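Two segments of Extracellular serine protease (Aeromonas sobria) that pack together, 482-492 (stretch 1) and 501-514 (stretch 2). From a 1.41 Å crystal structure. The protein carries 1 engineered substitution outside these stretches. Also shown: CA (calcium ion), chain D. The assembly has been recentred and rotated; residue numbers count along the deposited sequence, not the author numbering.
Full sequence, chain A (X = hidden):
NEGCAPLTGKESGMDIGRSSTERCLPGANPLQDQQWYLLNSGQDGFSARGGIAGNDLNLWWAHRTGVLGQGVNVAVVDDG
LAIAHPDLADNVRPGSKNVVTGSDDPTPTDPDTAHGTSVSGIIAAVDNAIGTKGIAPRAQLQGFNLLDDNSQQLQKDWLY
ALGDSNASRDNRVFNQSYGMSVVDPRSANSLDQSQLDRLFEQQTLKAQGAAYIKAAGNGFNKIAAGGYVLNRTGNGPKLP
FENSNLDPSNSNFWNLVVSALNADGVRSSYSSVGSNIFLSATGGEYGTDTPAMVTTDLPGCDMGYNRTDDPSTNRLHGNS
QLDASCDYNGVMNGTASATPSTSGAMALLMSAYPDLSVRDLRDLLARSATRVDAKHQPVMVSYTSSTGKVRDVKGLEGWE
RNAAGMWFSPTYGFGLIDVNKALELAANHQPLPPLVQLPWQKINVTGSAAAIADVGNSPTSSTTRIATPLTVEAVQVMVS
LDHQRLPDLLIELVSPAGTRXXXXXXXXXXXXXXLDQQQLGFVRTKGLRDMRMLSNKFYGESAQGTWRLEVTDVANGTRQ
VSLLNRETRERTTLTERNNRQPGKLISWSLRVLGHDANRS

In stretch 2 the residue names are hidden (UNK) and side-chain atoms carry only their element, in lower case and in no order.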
# COMPACT_ATOMS: atom_id res chain seq x y z
N ASP A 482 25.31 4.33 5.85
CA ASP A 482 25.54 5.76 5.65
C ASP A 482 25.84 6.03 4.19
O ASP A 482 26.64 5.32 3.58
CB ASP A 482 26.71 6.26 6.49
CG ASP A 482 26.42 6.27 7.98
OD1 ASP A 482 25.23 6.28 8.38
OD2 ASP A 482 27.39 6.29 8.75
N HIS A 483 25.20 7.06 3.64
CA HIS A 483 25.46 7.51 2.28
C HIS A 483 24.84 8.88 2.09
O HIS A 483 23.70 9.12 2.49
CB HIS A 483 24.89 6.53 1.25
CG HIS A 483 25.35 6.79 -0.15
ND1 HIS A 483 24.81 7.77 -0.94
CD2 HIS A 483 26.29 6.17 -0.90
CE1 HIS A 483 25.42 7.77 -2.12
NE2 HIS A 483 26.31 6.80 -2.12
N GLN A 484 25.61 9.78 1.47
CA GLN A 484 25.22 11.18 1.36
C GLN A 484 24.19 11.51 0.27
O GLN A 484 23.65 12.61 0.25
CB GLN A 484 26.46 12.06 1.16
CG GLN A 484 27.44 12.09 2.32
CD GLN A 484 28.77 12.69 1.93
OE1 GLN A 484 29.27 12.46 0.82
NE2 GLN A 484 29.35 13.47 2.83
N ARG A 485 23.95 10.58 -0.65
CA ARG A 485 22.92 10.75 -1.68
C ARG A 485 22.15 9.45 -1.91
O ARG A 485 22.39 8.72 -2.88
CB ARG A 485 23.52 11.32 -2.98
CG ARG A 485 22.47 11.69 -4.01
CD ARG A 485 23.01 12.55 -5.14
NE ARG A 485 23.80 11.77 -6.09
CZ ARG A 485 23.97 12.10 -7.36
NH1 ARG A 485 23.43 13.21 -7.86
NH2 ARG A 485 24.69 11.30 -8.15
N LEU A 486 21.21 9.19 -1.02
CA LEU A 486 20.52 7.90 -0.96
C LEU A 486 19.97 7.35 -2.28
O LEU A 486 20.08 6.15 -2.51
CB LEU A 486 19.43 7.89 0.12
CG LEU A 486 19.93 7.85 1.56
CD1 LEU A 486 18.80 8.18 2.52
CD2 LEU A 486 20.56 6.50 1.91
N PRO A 487 19.39 8.21 -3.14
CA PRO A 487 18.83 7.65 -4.38
C PRO A 487 19.87 7.09 -5.36
O PRO A 487 19.49 6.48 -6.33
CB PRO A 487 18.04 8.82 -4.99
CG PRO A 487 17.72 9.67 -3.80
CD PRO A 487 18.95 9.60 -2.95
N ASP A 488 21.16 7.27 -5.07
CA ASP A 488 22.19 6.60 -5.86
C ASP A 488 22.22 5.09 -5.66
O ASP A 488 22.84 4.38 -6.44
CB ASP A 488 23.58 7.16 -5.53
CG ASP A 488 23.82 8.54 -6.11
OD1 ASP A 488 22.93 9.06 -6.83
OD2 ASP A 488 24.90 9.11 -5.84
N LEU A 489 21.56 4.61 -4.61
CA LEU A 489 21.72 3.22 -4.20
C LEU A 489 20.73 2.25 -4.82
O LEU A 489 19.51 2.47 -4.83
CB LEU A 489 21.72 3.10 -2.68
CG LEU A 489 22.78 3.91 -1.94
CD1 LEU A 489 22.60 3.72 -0.46
CD2 LEU A 489 24.21 3.53 -2.37
N LEU A 490 21.29 1.17 -5.37
CA LEU A 490 20.57 0.01 -5.84
C LEU A 490 20.77 -1.09 -4.79
O LEU A 490 21.91 -1.48 -4.50
CB LEU A 490 21.14 -0.43 -7.20
CG LEU A 490 20.77 -1.82 -7.72
CD1 LEU A 490 19.31 -1.84 -8.14
CD2 LEU A 490 21.65 -2.20 -8.89
N ILE A 491 19.67 -1.59 -4.23
CA ILE A 491 19.73 -2.63 -3.20
C ILE A 491 19.03 -3.88 -3.72
O ILE A 491 17.86 -3.84 -4.11
CB ILE A 491 19.09 -2.14 -1.88
CG1 ILE A 491 19.75 -0.84 -1.41
CG2 ILE A 491 19.13 -3.24 -0.79
CD1 ILE A 491 19.18 -0.27 -0.11
N GLU A 492 19.77 -4.99 -3.73
CA GLU A 492 19.31 -6.25 -4.32
C GLU A 492 19.58 -7.41 -3.37
O GLU A 492 20.55 -7.39 -2.61
CB GLU A 492 20.02 -6.45 -5.65
CG GLU A 492 19.41 -7.46 -6.62
CD GLU A 492 19.90 -7.29 -8.07
OE1 GLU A 492 19.50 -8.12 -8.92
OE2 GLU A 492 20.65 -6.33 -8.38
N UNK A 501 16.38 -10.26 -6.57
CA UNK A 501 15.24 -9.36 -6.41
C UNK A 501 15.74 -7.98 -6.03
O UNK A 501 16.44 -7.83 -5.01
o UNK A 501 13.21 -9.04 -5.11
c UNK A 501 14.33 -9.89 -5.31
N UNK A 502 15.40 -6.98 -6.83
CA UNK A 502 15.76 -5.60 -6.51
C UNK A 502 14.79 -5.08 -5.44
O UNK A 502 13.59 -4.91 -5.70
c UNK A 502 16.88 -4.63 -10.10
c UNK A 502 15.90 -3.24 -7.39
c UNK A 502 15.79 -4.72 -7.77
c UNK A 502 16.93 -5.18 -8.68
N UNK A 503 15.31 -4.87 -4.24
CA UNK A 503 14.51 -4.41 -3.09
C UNK A 503 14.28 -2.92 -3.14
O UNK A 503 13.20 -2.43 -2.79
c UNK A 503 16.23 -6.35 -0.19
c UNK A 503 15.20 -4.75 -1.78
c UNK A 503 14.30 -7.09 -1.60
c UNK A 503 15.55 -6.22 -1.54
N UNK A 504 15.29 -2.19 -3.59
CA UNK A 504 15.16 -0.75 -3.77
C UNK A 504 15.85 -0.35 -5.06
O UNK A 504 17.06 -0.52 -5.22
c UNK A 504 14.02 1.93 -2.68
c UNK A 504 16.18 2.19 -1.37
c UNK A 504 15.71 0.02 -2.57
c UNK A 504 15.51 1.55 -2.59
N UNK A 505 15.05 0.14 -5.99
CA UNK A 505 15.54 0.66 -7.25
C UNK A 505 16.08 2.07 -7.03
O UNK A 505 15.58 2.80 -6.17
c UNK A 505 14.40 0.64 -8.27
o UNK A 505 13.23 1.26 -7.76
N UNK A 506 17.12 2.46 -7.79
CA UNK A 506 17.72 3.77 -7.58
C UNK A 506 16.88 4.91 -8.18
O UNK A 506 15.92 4.67 -8.92
c UNK A 506 19.07 3.65 -8.30
c UNK A 506 18.84 2.63 -9.36
c UNK A 506 17.85 1.65 -8.79
N UNK A 507 17.24 6.14 -7.83
CA UNK A 507 16.60 7.36 -8.37
C UNK A 507 15.16 7.46 -7.88
O UNK A 507 14.29 8.04 -8.52
c UNK A 507 20.50 7.24 -10.21
c UNK A 507 16.70 7.45 -9.91
c UNK A 507 20.64 6.55 -11.41
c UNK A 507 18.25 6.45 -11.62
c UNK A 507 18.09 7.14 -10.43
c UNK A 507 19.23 7.54 -9.73
c UNK A 507 19.52 6.14 -12.11
N UNK A 508 14.96 6.89 -6.70
CA UNK A 508 13.70 7.00 -5.98
C UNK A 508 13.56 8.36 -5.30
O UNK A 508 14.39 9.26 -5.50
c UNK A 508 14.81 5.87 -4.05
c UNK A 508 13.62 5.88 -4.97
o UNK A 508 14.99 6.79 -3.24
n UNK A 508 15.67 4.86 -4.20
N UNK A 509 12.49 8.51 -4.53
CA UNK A 509 12.13 9.80 -3.95
C UNK A 509 12.81 10.15 -2.62
O UNK A 509 12.43 11.12 -1.98
o UNK A 509 10.14 9.04 -2.76
c UNK A 509 10.60 9.90 -3.80
N UNK A 510 13.81 9.37 -2.22
CA UNK A 510 14.56 9.68 -0.99
C UNK A 510 15.53 10.84 -1.17
O UNK A 510 16.72 10.73 -0.90
c UNK A 510 15.22 6.10 0.43
c UNK A 510 15.28 8.44 -0.43
c UNK A 510 13.43 7.72 1.10
c UNK A 510 14.38 7.28 -0.01
N UNK A 511 14.98 11.97 -1.60
CA UNK A 511 15.76 13.17 -1.92
C UNK A 511 15.86 14.15 -0.73
O UNK A 511 16.33 15.29 -0.89
c UNK A 511 13.74 14.38 -2.89
c UNK A 511 15.24 12.99 -4.39
c UNK A 511 15.18 13.89 -3.16
N UNK A 512 15.43 13.70 0.45
CA UNK A 512 15.36 14.54 1.64
C UNK A 512 16.67 15.11 2.11
O UNK A 512 16.69 16.15 2.77
N UNK A 513 17.79 14.45 1.80
CA UNK A 513 19.09 14.99 2.19
C UNK A 513 19.38 16.28 1.43
O UNK A 513 19.87 17.25 2.02
n UNK A 513 21.75 11.03 3.13
c UNK A 513 20.06 12.73 2.80
o UNK A 513 20.80 11.19 1.10
c UNK A 513 20.20 13.97 1.95
c UNK A 513 20.90 11.58 2.27
N UNK A 514 19.05 16.30 0.14
CA UNK A 514 19.19 17.50 -0.68
C UNK A 514 18.20 18.58 -0.26
O UNK A 514 18.56 19.76 -0.19
o UNK A 514 20.09 16.33 -2.59
c UNK A 514 19.03 17.16 -2.16
CA CA D . 27.17 8.60 -6.15
O HOH W 1 18.20 4.22 -3.09

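Position 501 carries one carbon and one oxygen, with CA-to-CB pointing away from stretch 1; this is Ser501. Its hydroxyl is satisfied elsewhere in the structure, while its backbone O receives a CA-H...O contact from CA of Glu492 at 3.3 Å.

Position 502 has four carbons, forked at the first, with one arm two carbons long; the one-carbon arm packs 3.8 Å from CD1 of Leu490. This is Ile502, and that arm is CG2. It pairs with Glu492 in an antiparallel, non-hydrogen-bonded bridge, both side chains lying on the same face of the sheet. Branching at CB suits a strand.

At 503 four carbons fork at the second, and one tip of the fork approaches the side chain of Ile491, which identifies Leu503. The chain turns a corner here; CD1 lies 4.3 Å from CG2 of Ile491, so the turn still contributes an apolar surface.

At 504 four carbons again fork at the second, and CB lies 4.1 Å from CB of Ile491; this is Leu504. The two sit side by side on one face of the sheet, as expected for a bridged pair of apolar residues.

Position 505 has one carbon and one oxygen, with CA-to-CB pointing away: Ser505. The small polar group makes its hydrogen bond elsewhere.

At 506 three carbons close a ring onto the backbone N, and the ring packs against CD1 of Leu490; this is Pro506. It has no amide hydrogen to offer a strand partner, but its CD lies 3.8 Å from CD1 of Leu490.

Position 507 bears one carbon followed by a ring of six carbons. CA-to-CB points away, yet the ring comes nearer stretch 1 and lies oblique to O of Pro487: Phe507. That same O accepts a hydrogen bond from N of Phe507 at 2.7 Å.

Two carbons, the second bearing an oxygen and a nitrogen, occupy 508, and the side chain approaches the ring of Pro487. This is Asn508, its OD1 4.0 Å from CG of Pro487. OD1 accepts from N of position 510, and ND2 donates to O of Ser505 at 2.9 Å and to a water, which in turn donates to O of Leu486 and O of Leu489.

Position 509, one carbon and one oxygen with CA-to-CB pointing away, does not touch stretch 1: Ser509, its hydroxyl satisfied elsewhere.

Position 510 has four carbons forked at the second, with CB 4.2 Å from CB of Leu486: Leu510. CA-to-CB points toward stretch 1, offering an apolar side chain to Leu486 and Pro487.

At 511 one carbon carries two more, one of them near the ring of Pro487: Val511, at the N-cap position, with CG1 4.2 Å from CG of Pro487.

Position 512 has no side-chain atoms and no contact: Gly512, in the first turn of the helix.

Position 513 has three carbons, the third bearing oxygen and nitrogen; the nitrogen reaches O of His483, the oxygen N of Leu486. This is Gln513, whose amide serves donor and acceptor at once: NE2 donates to O of His483 (2.8 Å), and OE1 accepts from N of Leu486 (2.9 Å).

Position 514, one carbon and one oxygen with CA-to-CB sideways, makes no contact: Ser514, also in the first helical turn.

The contact joins two modes. Around Ile491, backbone pairing includes a bulge: O of Ile491 accepts from N of Leu503 at 2.8 Å, and also from N of Leu504. Farther along, Gln513 holds the loop and Pro487 packs against Leu510 and Val511.

Stretch 2 501-514: SILLSPFNSLVGQS
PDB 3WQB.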